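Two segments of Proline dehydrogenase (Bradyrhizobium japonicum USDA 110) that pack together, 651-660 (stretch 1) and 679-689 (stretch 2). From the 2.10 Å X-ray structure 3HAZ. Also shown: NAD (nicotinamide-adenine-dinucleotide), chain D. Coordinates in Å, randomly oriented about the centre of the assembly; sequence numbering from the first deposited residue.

Stretch 1 651-660: GVFVAISPWN
Stretch 2 (679-689) SVVAKPAEQTP

Residues 652-656 and 679-683 form two neighbouring parallel strands. Their axes approach to 4.6 Å and cross at -24°. The register is Val652 with Ser679, Phe653 with Val680, Val654 with Val681, Ala655 with Ala682 and Ile656 with Lys683. Paired CA atoms lie 4.5 to 5.1 Å apart, closest at Ala655 and Ala682. Strand phi runs from -84° (Ser679) to -136° (Val680), and psi from 112° (Lys683) to 162° (Ser679). Gly651 enters the first strand at 151/-134, where a CB would jam against the preceding carbonyl.

The backbone ladder follows the parallel pattern, in which alternate residues of stretch 1 use both N and O. Phe653 N donates to Ser679 O (2.8 Å), and Val681 N donates to Phe653 O (2.9 Å). Ala655 N donates to Val681 O (2.9 Å), and Lys683 N donates to Ala655 O (2.8 Å). Weak bonds flank these four: Ser679 N to Gly651 O (3.1 Å) and Ser657 N to Lys683 O (3.4 Å). CA-H...O contacts supplement the ladder, such as Val680 CA to Phe653 O and Val654 CA to Val681 O, both 3.3 Å.

Side chains alternate between the sheet faces. Val652, Val654, Ile656, Ser679, Val681 and Lys683 share one face. Val652 CG1 meets Val681 CG2 (4.2 Å); both valines are t. On the other face, Ala655 CB packs against Val680 CG1 (4.0 Å) and Ala682 CB (4.3 Å). Small alanines meet here at close backbone spacing. Phe653 has chi1 -104°, and its ring leads away from stretch 2.

Beyond the strands, Ala685 to Thr688 form a type I turn, closed by Thr688 N to Ala685 O (3.0 Å). Trp659 (chi1 p, chi2 -98°) sets its CB 3.8 Å from Ala685 CB, an apolar contact. Its CD1 lies 3.6 Å from Gln687 OE1. Thr688 (p) brings OG1 to 3.6 Å from Trp659 CA.

One water links the loops. It lies 2.7 Å from Ser657 OG (chi1 p), donates to Pro658 O (2.8 Å) and accepts from Ala685 N (3.0 Å). Ala685 N is also 3.2 Å from Ser657 O, but the poor angle rules out a hydrogen bond.

Both stretches bind NAD. Its O3B donates to Ser657 O (2.8 Å). Lys683 (t, -146°, p, p) curls so that NZ reaches Pro684 O (2.9 Å) and NAD O2B (2.8 Å), with a weak bond to NAD O3B (3.2 Å). Trp659 NE1 donates weakly to NAD O1N (3.1 Å), which lies at the ring edge.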

# COMPACT_ATOMS: atom_id res chain seq x y z
N GLY A 651 -8.88 10.12 -41.39
CA GLY A 651 -8.57 10.17 -42.81
C GLY A 651 -7.53 11.23 -43.10
O GLY A 651 -6.51 11.31 -42.41
N VAL A 652 -7.78 12.04 -44.13
CA VAL A 652 -6.87 13.12 -44.49
C VAL A 652 -7.29 14.43 -43.84
O VAL A 652 -8.38 14.94 -44.11
CB VAL A 652 -6.82 13.37 -46.01
CG1 VAL A 652 -6.00 14.61 -46.30
CG2 VAL A 652 -6.26 12.16 -46.75
N PHE A 653 -6.43 14.98 -43.00
CA PHE A 653 -6.68 16.30 -42.46
C PHE A 653 -6.01 17.37 -43.30
O PHE A 653 -4.87 17.21 -43.75
CB PHE A 653 -6.23 16.41 -41.01
CG PHE A 653 -7.35 16.36 -40.01
CD1 PHE A 653 -7.89 17.53 -39.50
CD2 PHE A 653 -7.87 15.15 -39.59
CE1 PHE A 653 -8.93 17.49 -38.58
CE2 PHE A 653 -8.91 15.10 -38.67
CZ PHE A 653 -9.44 16.27 -38.16
N VAL A 654 -6.74 18.45 -43.52
CA VAL A 654 -6.19 19.67 -44.09
C VAL A 654 -5.82 20.60 -42.95
O VAL A 654 -6.67 20.93 -42.11
CB VAL A 654 -7.23 20.36 -45.00
CG1 VAL A 654 -6.72 21.71 -45.50
CG2 VAL A 654 -7.59 19.44 -46.16
N ALA A 655 -4.56 21.00 -42.88
CA ALA A 655 -4.09 21.93 -41.86
C ALA A 655 -3.75 23.28 -42.48
O ALA A 655 -2.94 23.36 -43.40
CB ALA A 655 -2.88 21.36 -41.13
N ILE A 656 -4.39 24.33 -41.97
CA ILE A 656 -4.18 25.67 -42.48
C ILE A 656 -3.72 26.58 -41.34
O ILE A 656 -4.39 26.67 -40.32
CB ILE A 656 -5.46 26.23 -43.12
CG1 ILE A 656 -5.86 25.40 -44.34
CG2 ILE A 656 -5.28 27.69 -43.48
CD1 ILE A 656 -7.24 25.72 -44.87
N SER A 657 -2.58 27.24 -41.52
CA SER A 657 -1.94 27.97 -40.43
C SER A 657 -1.67 29.43 -40.79
O SER A 657 -1.60 29.78 -41.97
CB SER A 657 -0.63 27.27 -40.06
OG SER A 657 0.18 27.06 -41.21
N PRO A 658 -1.50 30.29 -39.76
CA PRO A 658 -1.26 31.72 -39.93
C PRO A 658 0.23 32.07 -39.97
O PRO A 658 1.08 31.21 -39.75
CB PRO A 658 -1.87 32.33 -38.65
CG PRO A 658 -2.02 31.18 -37.67
CD PRO A 658 -1.53 29.92 -38.33
N TRP A 659 0.52 33.35 -40.20
CA TRP A 659 1.89 33.83 -40.34
C TRP A 659 2.53 34.24 -39.00
O TRP A 659 3.75 34.39 -38.92
CB TRP A 659 1.93 35.01 -41.31
CG TRP A 659 0.95 36.08 -40.95
CD1 TRP A 659 -0.30 36.27 -41.48
CD2 TRP A 659 1.11 37.10 -39.96
NE1 TRP A 659 -0.91 37.35 -40.89
CE2 TRP A 659 -0.07 37.88 -39.95
CE3 TRP A 659 2.15 37.44 -39.08
CZ2 TRP A 659 -0.24 38.97 -39.10
CZ3 TRP A 659 1.97 38.53 -38.23
CH2 TRP A 659 0.79 39.28 -38.25
N ASN A 660 1.72 34.42 -37.97
CA ASN A 660 2.23 35.02 -36.73
C ASN A 660 2.95 34.04 -35.80
O ASN A 660 3.81 34.44 -35.01
CB ASN A 660 1.13 35.78 -35.98
CG ASN A 660 0.04 34.87 -35.45
OD1 ASN A 660 -0.25 33.82 -36.02
ND2 ASN A 660 -0.58 35.27 -34.34
N SER A 679 -3.39 11.22 -42.03
CA SER A 679 -2.42 11.83 -42.93
C SER A 679 -2.78 13.31 -43.04
O SER A 679 -3.90 13.71 -42.69
CB SER A 679 -2.41 11.15 -44.30
OG SER A 679 -3.68 11.22 -44.92
N VAL A 680 -1.85 14.13 -43.49
CA VAL A 680 -2.07 15.56 -43.50
C VAL A 680 -1.62 16.25 -44.79
O VAL A 680 -0.55 15.95 -45.33
CB VAL A 680 -1.36 16.24 -42.30
CG1 VAL A 680 -1.65 17.73 -42.28
CG2 VAL A 680 -1.81 15.59 -41.00
N VAL A 681 -2.46 17.15 -45.29
CA VAL A 681 -2.04 18.12 -46.28
C VAL A 681 -2.04 19.49 -45.60
O VAL A 681 -3.08 19.96 -45.14
CB VAL A 681 -2.95 18.13 -47.52
CG1 VAL A 681 -2.54 19.24 -48.48
CG2 VAL A 681 -2.90 16.77 -48.23
N ALA A 682 -0.87 20.11 -45.53
CA ALA A 682 -0.71 21.37 -44.81
C ALA A 682 -0.47 22.54 -45.76
O ALA A 682 0.38 22.46 -46.65
CB ALA A 682 0.46 21.26 -43.83
N LYS A 683 -1.23 23.61 -45.58
CA LYS A 683 -1.00 24.84 -46.33
C LYS A 683 -0.67 25.98 -45.39
O LYS A 683 -1.53 26.43 -44.62
CB LYS A 683 -2.20 25.22 -47.21
CG LYS A 683 -1.86 26.30 -48.24
CD LYS A 683 -3.03 27.23 -48.51
CE LYS A 683 -3.16 28.29 -47.43
NZ LYS A 683 -2.29 29.48 -47.68
N PRO A 684 0.58 26.47 -45.44
CA PRO A 684 1.02 27.55 -44.56
C PRO A 684 0.56 28.89 -45.08
O PRO A 684 0.16 29.00 -46.24
CB PRO A 684 2.54 27.46 -44.65
CG PRO A 684 2.80 26.93 -46.03
CD PRO A 684 1.63 26.03 -46.37
N ALA A 685 0.61 29.91 -44.23
CA ALA A 685 0.32 31.27 -44.65
C ALA A 685 1.25 31.66 -45.79
O ALA A 685 2.43 31.30 -45.81
CB ALA A 685 0.48 32.23 -43.49
N GLU A 686 0.72 32.41 -46.75
CA GLU A 686 1.49 32.83 -47.91
C GLU A 686 2.79 33.54 -47.52
O GLU A 686 3.79 33.41 -48.22
CB GLU A 686 0.64 33.73 -48.81
CG GLU A 686 0.96 33.59 -50.28
CD GLU A 686 0.11 34.49 -51.16
OE1 GLU A 686 -0.63 35.33 -50.61
OE2 GLU A 686 0.19 34.35 -52.40
N GLN A 687 2.77 34.28 -46.41
CA GLN A 687 3.94 35.04 -45.97
C GLN A 687 5.09 34.18 -45.44
O GLN A 687 6.24 34.62 -45.44
CB GLN A 687 3.56 36.07 -44.90
CG GLN A 687 2.56 37.13 -45.34
CD GLN A 687 1.13 36.76 -45.01
OE1 GLN A 687 0.79 35.58 -44.88
NE2 GLN A 687 0.27 37.77 -44.89
N THR A 688 4.78 32.98 -44.97
CA THR A 688 5.77 32.20 -44.24
C THR A 688 5.90 30.73 -44.68
O THR A 688 5.86 29.83 -43.84
CB THR A 688 5.48 32.25 -42.72
OG1 THR A 688 4.11 31.93 -42.48
CG2 THR A 688 5.77 33.64 -42.19
N PRO A 689 6.07 30.50 -45.99
CA PRO A 689 6.20 29.14 -46.51
C PRO A 689 7.56 28.50 -46.23
O PRO A 689 7.63 27.28 -46.14
CB PRO A 689 6.04 29.35 -48.02
CG PRO A 689 6.59 30.73 -48.23
CD PRO A 689 6.02 31.49 -47.08
PA NAD D . -6.22 34.61 -42.27
O1A NAD D . -7.82 34.31 -42.06
O2A NAD D . -6.04 35.86 -43.03
O5B NAD D . -5.58 33.32 -43.13
C5B NAD D . -4.82 32.34 -42.43
C4B NAD D . -4.67 31.06 -43.27
O4B NAD D . -5.89 30.63 -43.99
C3B NAD D . -3.60 31.13 -44.43
O3B NAD D . -2.65 30.13 -44.57
C2B NAD D . -4.48 31.53 -45.61
O2B NAD D . -3.92 31.64 -46.90
C1B NAD D . -5.63 30.65 -45.39
N9A NAD D . -6.82 31.12 -46.12
C8A NAD D . -7.11 32.39 -46.49
N7A NAD D . -8.37 32.37 -47.17
C5A NAD D . -8.83 31.03 -47.19
C6A NAD D . -9.98 30.45 -47.71
N6A NAD D . -10.97 31.28 -48.38
N1A NAD D . -10.19 29.12 -47.58
C2A NAD D . -9.24 28.33 -46.94
N3A NAD D . -8.11 28.90 -46.43
C4A NAD D . -7.90 30.25 -46.55
O3 NAD D . -5.43 34.67 -40.79
PN NAD D . -3.90 35.34 -40.70
O1N NAD D . -3.92 36.84 -41.43
O2N NAD D . -2.93 34.47 -41.36
O5D NAD D . -3.45 35.53 -39.10
C5D NAD D . -4.10 36.51 -38.30
C4D NAD D . -5.37 35.98 -37.61
O4D NAD D . -5.31 34.58 -37.08
C3D NAD D . -6.07 36.81 -36.45
O3D NAD D . -7.40 37.22 -36.60
C2D NAD D . -5.68 35.94 -35.23
O2D NAD D . -6.12 36.26 -33.93
C1D NAD D . -5.86 34.58 -35.78
N1N NAD D . -5.10 33.64 -34.94
C2N NAD D . -5.75 32.99 -33.87
C3N NAD D . -5.00 32.07 -33.03
C7N NAD D . -5.71 31.35 -31.87
O7N NAD D . -5.16 30.46 -31.32
N7N NAD D . -7.08 31.67 -31.55
C4N NAD D . -3.55 31.84 -33.29
C5N NAD D . -2.91 32.48 -34.35
C6N NAD D . -3.67 33.41 -35.21
O HOH W 1 1.75 29.25 -41.56